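Local atomic coordinates of transcriptional regulator, AsnC family (Agrobacterium tumefaciens str. C58, PDB entry 3I4P), a protein that probably regulates transcription as a member of the Lrp/AsnC family, binding specific DNA sequences through a winged helix-turn-helix domain and assembling through its ligand-binding domain. Residues A[65-70]-A[114-119]; A[22-27]-A[32-37]. All coordinates share one frame; numbering follows the deposited sequence.

Contact 1 of 2, residues A[65-70]-A[114-119]; sequences VFVSIR and AAYDAF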
loop_
_atom_site.group_PDB
_atom_site.type_symbol
_atom_site.label_atom_id
_atom_site.label_comp_id
_atom_site.label_asym_id
_atom_site.label_seq_id
_atom_site.Cartn_x
_atom_site.Cartn_y
_atom_site.Cartn_z
ATOM N N VAL A 65 20.424 1.458 8.200
ATOM C CA VAL A 65 19.430 1.684 7.182
ATOM C C VAL A 65 19.047 0.305 6.653
ATOM O O VAL A 65 19.913 -0.506 6.345
ATOM C CB VAL A 65 20.038 2.492 6.027
ATOM C CG1 VAL A 65 18.939 2.897 5.052
ATOM C CG2 VAL A 65 20.820 3.665 6.584
ATOM N N PHE A 66 17.762 0.051 6.535
ATOM C CA PHE A 66 17.269 -1.172 5.903
ATOM C C PHE A 66 16.810 -0.807 4.509
ATOM O O PHE A 66 15.874 -0.006 4.338
ATOM C CB PHE A 66 16.126 -1.814 6.715
ATOM C CG PHE A 66 16.626 -2.637 7.848
ATOM C CD1 PHE A 66 17.016 -3.947 7.640
ATOM C CD2 PHE A 66 16.795 -2.069 9.109
ATOM C CE1 PHE A 66 17.521 -4.723 8.704
ATOM C CE2 PHE A 66 17.293 -2.802 10.138
ATOM C CZ PHE A 66 17.653 -4.145 9.943
ATOM N N VAL A 67 17.485 -1.380 3.518
ATOM C CA VAL A 67 17.234 -1.021 2.154
ATOM C C VAL A 67 16.434 -2.134 1.504
ATOM O O VAL A 67 16.916 -3.253 1.401
ATOM C CB VAL A 67 18.567 -0.741 1.380
ATOM C CG1 VAL A 67 18.274 -0.098 0.073
ATOM C CG2 VAL A 67 19.511 0.110 2.214
ATOM N N SER A 68 15.203 -1.831 1.095
ATOM C CA SER A 68 14.333 -2.767 0.360
ATOM C C SER A 68 14.410 -2.597 -1.177
ATOM O O SER A 68 14.094 -1.528 -1.713
ATOM C CB SER A 68 12.883 -2.542 0.784
ATOM O OG SER A 68 12.699 -2.790 2.164
ATOM N N ILE A 69 14.803 -3.663 -1.880
ATOM C CA ILE A 69 15.041 -3.625 -3.330
ATOM C C ILE A 69 14.029 -4.495 -4.047
ATOM O O ILE A 69 13.677 -5.606 -3.590
ATOM C CB ILE A 69 16.509 -4.063 -3.733
ATOM C CG1 ILE A 69 17.542 -3.102 -3.126
ATOM C CG2 ILE A 69 16.717 -4.075 -5.292
ATOM C CD1 ILE A 69 19.031 -3.500 -3.353
ATOM N N ARG A 70 13.531 -3.944 -5.156
ATOM C CA ARG A 70 12.806 -4.702 -6.173
ATOM C C ARG A 70 13.582 -4.610 -7.485
ATOM O O ARG A 70 14.085 -3.544 -7.869
ATOM C CB ARG A 70 11.392 -4.193 -6.380
ATOM C CG ARG A 70 10.539 -4.296 -5.159
ATOM C CD ARG A 70 9.111 -3.918 -5.462
ATOM N NE ARG A 70 8.424 -3.574 -4.221
ATOM N N ALA A 114 24.031 11.752 5.212
ATOM C CA ALA A 114 24.902 12.124 4.086
ATOM C C ALA A 114 25.793 10.951 3.641
ATOM O O ALA A 114 25.915 10.716 2.445
ATOM C CB ALA A 114 25.739 13.380 4.400
ATOM N N ALA A 115 26.384 10.218 4.599
ATOM C CA ALA A 115 27.171 9.009 4.297
ATOM C C ALA A 115 26.284 7.959 3.600
ATOM O O ALA A 115 26.739 7.236 2.746
ATOM C CB ALA A 115 27.798 8.401 5.578
ATOM N N TYR A 116 25.014 7.882 3.978
ATOM C CA TYR A 116 24.087 6.959 3.330
ATOM C C TYR A 116 23.811 7.378 1.932
ATOM O O TYR A 116 23.829 6.542 1.036
ATOM C CB TYR A 116 22.731 6.797 4.040
ATOM C CG TYR A 116 21.850 5.841 3.261
ATOM C CD1 TYR A 116 22.144 4.477 3.242
ATOM C CD2 TYR A 116 20.764 6.288 2.512
ATOM C CE1 TYR A 116 21.369 3.579 2.512
ATOM C CE2 TYR A 116 19.971 5.380 1.785
ATOM C CZ TYR A 116 20.302 4.042 1.800
ATOM O OH TYR A 116 19.594 3.132 1.109
ATOM N N ASP A 117 23.477 8.652 1.761
ATOM C CA ASP A 117 23.310 9.221 0.416
ATOM C C ASP A 117 24.496 8.876 -0.516
ATOM O O ASP A 117 24.278 8.372 -1.603
ATOM C CB ASP A 117 23.068 10.724 0.479
ATOM C CG ASP A 117 22.620 11.304 -0.864
ATOM O OD1 ASP A 117 21.867 10.647 -1.610
ATOM O OD2 ASP A 117 23.024 12.432 -1.187
ATOM N N ALA A 118 25.734 9.084 -0.069
ATOM C CA ALA A 118 26.924 8.787 -0.914
ATOM C C ALA A 118 27.134 7.277 -1.142
ATOM O O ALA A 118 27.707 6.871 -2.158
ATOM C CB ALA A 118 28.199 9.439 -0.329
ATOM N N PHE A 119 26.692 6.446 -0.203
ATOM C CA PHE A 119 26.795 4.987 -0.370
ATOM C C PHE A 119 25.832 4.553 -1.486
ATOM O O PHE A 119 26.209 3.846 -2.424
ATOM C CB PHE A 119 26.471 4.218 0.933
ATOM C CG PHE A 119 25.950 2.807 0.677
ATOM C CD1 PHE A 119 26.824 1.779 0.347
ATOM C CD2 PHE A 119 24.576 2.539 0.687
ATOM C CE1 PHE A 119 26.346 0.495 0.040
ATOM C CE2 PHE A 119 24.084 1.256 0.394
ATOM C CZ PHE A 119 24.967 0.229 0.078
#

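Contact 2 of 2, residues A[22-27]-A[32-37]; sequences DLAKKV and TPCWRR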
loop_
_atom_site.group_PDB
_atom_site.type_symbol
_atom_site.label_atom_id
_atom_site.label_comp_id
_atom_site.label_asym_id
_atom_site.label_seq_id
_atom_site.Cartn_x
_atom_site.Cartn_y
_atom_site.Cartn_z
ATOM N N ASP A 22 39.408 -23.151 31.746
ATOM C CA ASP A 22 38.344 -22.465 32.501
ATOM C C ASP A 22 36.982 -22.723 31.903
ATOM O O ASP A 22 36.028 -22.857 32.666
ATOM C CB ASP A 22 38.569 -20.953 32.598
ATOM C CG ASP A 22 39.782 -20.583 33.465
ATOM O OD1 ASP A 22 40.063 -21.261 34.489
ATOM O OD2 ASP A 22 40.455 -19.592 33.121
ATOM N N LEU A 23 36.881 -22.827 30.577
ATOM C CA LEU A 23 35.620 -23.220 29.935
ATOM C C LEU A 23 35.202 -24.631 30.388
ATOM O O LEU A 23 34.044 -24.837 30.757
ATOM C CB LEU A 23 35.711 -23.181 28.401
ATOM C CG LEU A 23 34.403 -22.909 27.644
ATOM C CD1 LEU A 23 34.661 -22.656 26.161
ATOM C CD2 LEU A 23 33.409 -24.023 27.795
ATOM N N ALA A 24 36.156 -25.573 30.350
ATOM C CA ALA A 24 35.964 -26.956 30.845
ATOM C C ALA A 24 35.285 -26.956 32.215
ATOM O O ALA A 24 34.205 -27.509 32.356
ATOM C CB ALA A 24 37.293 -27.722 30.888
ATOM N N LYS A 25 35.881 -26.267 33.184
ATOM C CA LYS A 25 35.321 -26.163 34.539
ATOM C C LYS A 25 33.884 -25.587 34.525
ATOM O O LYS A 25 33.002 -26.079 35.217
ATOM C CB LYS A 25 36.255 -25.327 35.452
ATOM C CG LYS A 25 35.953 -25.379 36.960
ATOM N N LYS A 26 33.648 -24.547 33.735
ATOM C CA LYS A 26 32.304 -23.954 33.651
ATOM C C LYS A 26 31.265 -24.947 33.048
ATOM O O LYS A 26 30.108 -24.922 33.449
ATOM C CB LYS A 26 32.331 -22.598 32.906
ATOM C CG LYS A 26 32.977 -21.410 33.663
ATOM C CD LYS A 26 33.034 -20.138 32.767
ATOM C CE LYS A 26 33.786 -18.925 33.418
ATOM N N VAL A 27 31.674 -25.834 32.135
ATOM C CA VAL A 27 30.756 -26.848 31.595
ATOM C C VAL A 27 30.776 -28.233 32.299
ATOM O O VAL A 27 30.105 -29.156 31.829
ATOM C CB VAL A 27 30.960 -27.088 30.068
ATOM C CG1 VAL A 27 30.705 -25.784 29.246
ATOM C CG2 VAL A 27 32.319 -27.693 29.775
ATOM N N THR A 32 40.956 -31.818 28.547
ATOM C CA THR A 32 41.198 -32.476 27.260
ATOM C C THR A 32 39.905 -32.803 26.517
ATOM O O THR A 32 39.784 -32.438 25.365
ATOM C CB THR A 32 42.094 -33.717 27.401
ATOM O OG1 THR A 32 43.330 -33.303 27.976
ATOM C CG2 THR A 32 42.354 -34.393 26.040
ATOM N N PRO A 33 38.939 -33.496 27.172
ATOM C CA PRO A 33 37.647 -33.768 26.516
ATOM C C PRO A 33 36.915 -32.509 26.053
ATOM O O PRO A 33 36.224 -32.536 25.033
ATOM C CB PRO A 33 36.833 -34.492 27.599
ATOM C CG PRO A 33 37.816 -35.024 28.529
ATOM C CD PRO A 33 39.049 -34.184 28.472
ATOM N N CYS A 34 37.064 -31.419 26.792
ATOM C CA CYS A 34 36.485 -30.156 26.379
ATOM C C CYS A 34 37.173 -29.639 25.104
ATOM O O CYS A 34 36.516 -29.314 24.119
ATOM C CB CYS A 34 36.582 -29.119 27.488
ATOM S SG CYS A 34 35.659 -27.625 27.069
ATOM N N TRP A 35 38.487 -29.585 25.130
ATOM C CA TRP A 35 39.254 -29.209 23.975
ATOM C C TRP A 35 38.908 -30.065 22.743
ATOM O O TRP A 35 38.658 -29.540 21.647
ATOM C CB TRP A 35 40.746 -29.301 24.315
ATOM C CG TRP A 35 41.629 -28.945 23.191
ATOM C CD1 TRP A 35 42.023 -27.689 22.812
ATOM C CD2 TRP A 35 42.227 -29.851 22.275
ATOM N NE1 TRP A 35 42.830 -27.764 21.710
ATOM C CE2 TRP A 35 42.977 -29.081 21.358
ATOM C CE3 TRP A 35 42.217 -31.247 22.145
ATOM C CZ2 TRP A 35 43.715 -29.666 20.318
ATOM C CZ3 TRP A 35 42.948 -31.832 21.111
ATOM C CH2 TRP A 35 43.686 -31.040 20.209
ATOM N N ARG A 36 38.893 -31.375 22.924
ATOM C CA ARG A 36 38.591 -32.300 21.828
ATOM C C ARG A 36 37.194 -32.070 21.216
ATOM O O ARG A 36 37.022 -32.242 20.023
ATOM C CB ARG A 36 38.772 -33.762 22.282
ATOM C CG ARG A 36 40.242 -34.195 22.392
ATOM C CD ARG A 36 40.431 -35.593 23.020
ATOM N NE ARG A 36 39.686 -36.662 22.346
ATOM N N ARG A 37 36.221 -31.661 22.029
ATOM C CA ARG A 37 34.867 -31.366 21.562
ATOM C C ARG A 37 34.837 -30.106 20.702
ATOM O O ARG A 37 34.134 -30.045 19.673
ATOM C CB ARG A 37 33.922 -31.187 22.749
ATOM C CG ARG A 37 33.449 -32.515 23.351
ATOM C CD ARG A 37 32.745 -32.295 24.669
ATOM N NE ARG A 37 32.091 -33.501 25.164
ATOM C CZ ARG A 37 30.920 -33.970 24.745
ATOM N NH1 ARG A 37 30.238 -33.359 23.784
ATOM N NH2 ARG A 37 30.427 -35.079 25.291
#

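Contact 1 of 2, residues A[65-70]-A[114-119]
V65 and V67 of the strand 65-70 receive a single long side chain from the helix 114-119, that of Y116. The principal interaction is a CH-pi contact: V65 CG1 lies 3.9 Å from the centroid of the Y116 ring, 24° off the ring normal, over one face and displaced toward the rim. The other methyl, V65 CG2, follows the same ring nearer its root, 3.7 Å from Y116 CD1. A branched valine suits this place because its two methyls spread along the length of an aromatic ring.

V67 packs at the far edge of the ring, near its plane, where V67 CG2 comes within 3.2 Å of Y116 OH. Small and branched, V67 suits this buried place, touching V132 and S134 as well. With CG anti to the backbone N (chi1 179°), Y116 reaches out from the helix, its ring lying along V65 and its hydroxyl end arriving at V67.

The polar end is satisfied outside the segments: Y116 OH hydrogen-bonds to S134 OG on strand 131-143. F136 of the same strand meets the ring edge-to-face. A helix packed on an antiparallel sheet in this way is part of the alpha-beta sandwich of the Lrp/AsnC ligand-binding domain.

Contact 2 of 2, residues A[22-27]-A[32-37]
C34 points from the helix 32-37 at the helix 22-27 and meets L23, A24 and V27 there. Its nearest counterpart is A24: the two CB atoms face each other across the interface, A24 CB lying 3.7 Å from C34 CB. Alanine suits this place because a lone methyl allows the backbones to come close, and the CA atoms of A24 and C34 are 5.5 Å apart.

The sulfur goes past that methyl. With SG anti to the backbone N (chi1 -172°), the thiol of C34 extends across to the backbone of the facing helix, where C34 SG stands 3.8 Å from A24 CA. L23 and V27 approach the same sulfur with one methyl each, both more loosely than A24 packs: L23 CD2 is 4.3 Å from C34 SG, and V27 CG2 is likewise 4.3 Å from C34 SG. Cysteine is well matched to this place, being short enough to fit beside A24 and yet carrying a large, polarisable atom that packs against apolar groups. No hydrogen bond joins the two segments, so the match is one of shape and apolar character.

The segment axes run nearly at right angles, 101° between their directions, and approach to 9.0 Å, as expected for the two helices of a helix-turn-helix. In this family the second helix, here 31-43, is probably the one that reads DNA.

Helix 3-12 completes the small three-helix core: L12 touches L23 and I11 touches V27. From helix 31-43, R37 turns to that first helix too, packing on L4 and I8 and forming salt bridges with D5 and with D2 just before it.

Following the chain from the N terminus, contact 2 comes first: helices 20-27 and 31-43 pack nearly at right angles to each other across a very short turn, closing a local loop within the DNA-binding part. The chain then runs through strand 47-54 before entering the four-stranded sheet. Contact 1 opens there on strand 63-70 and closes a much longer loop, 43 residues between its segments, which takes in helix 76-88 and strands 92-98 and 104-110 before helix 113-126 arrives. The two loops neither nest nor cross. Their centres are 44 Å apart on opposite sides of the chain's centre, so each contact ties together its own domain.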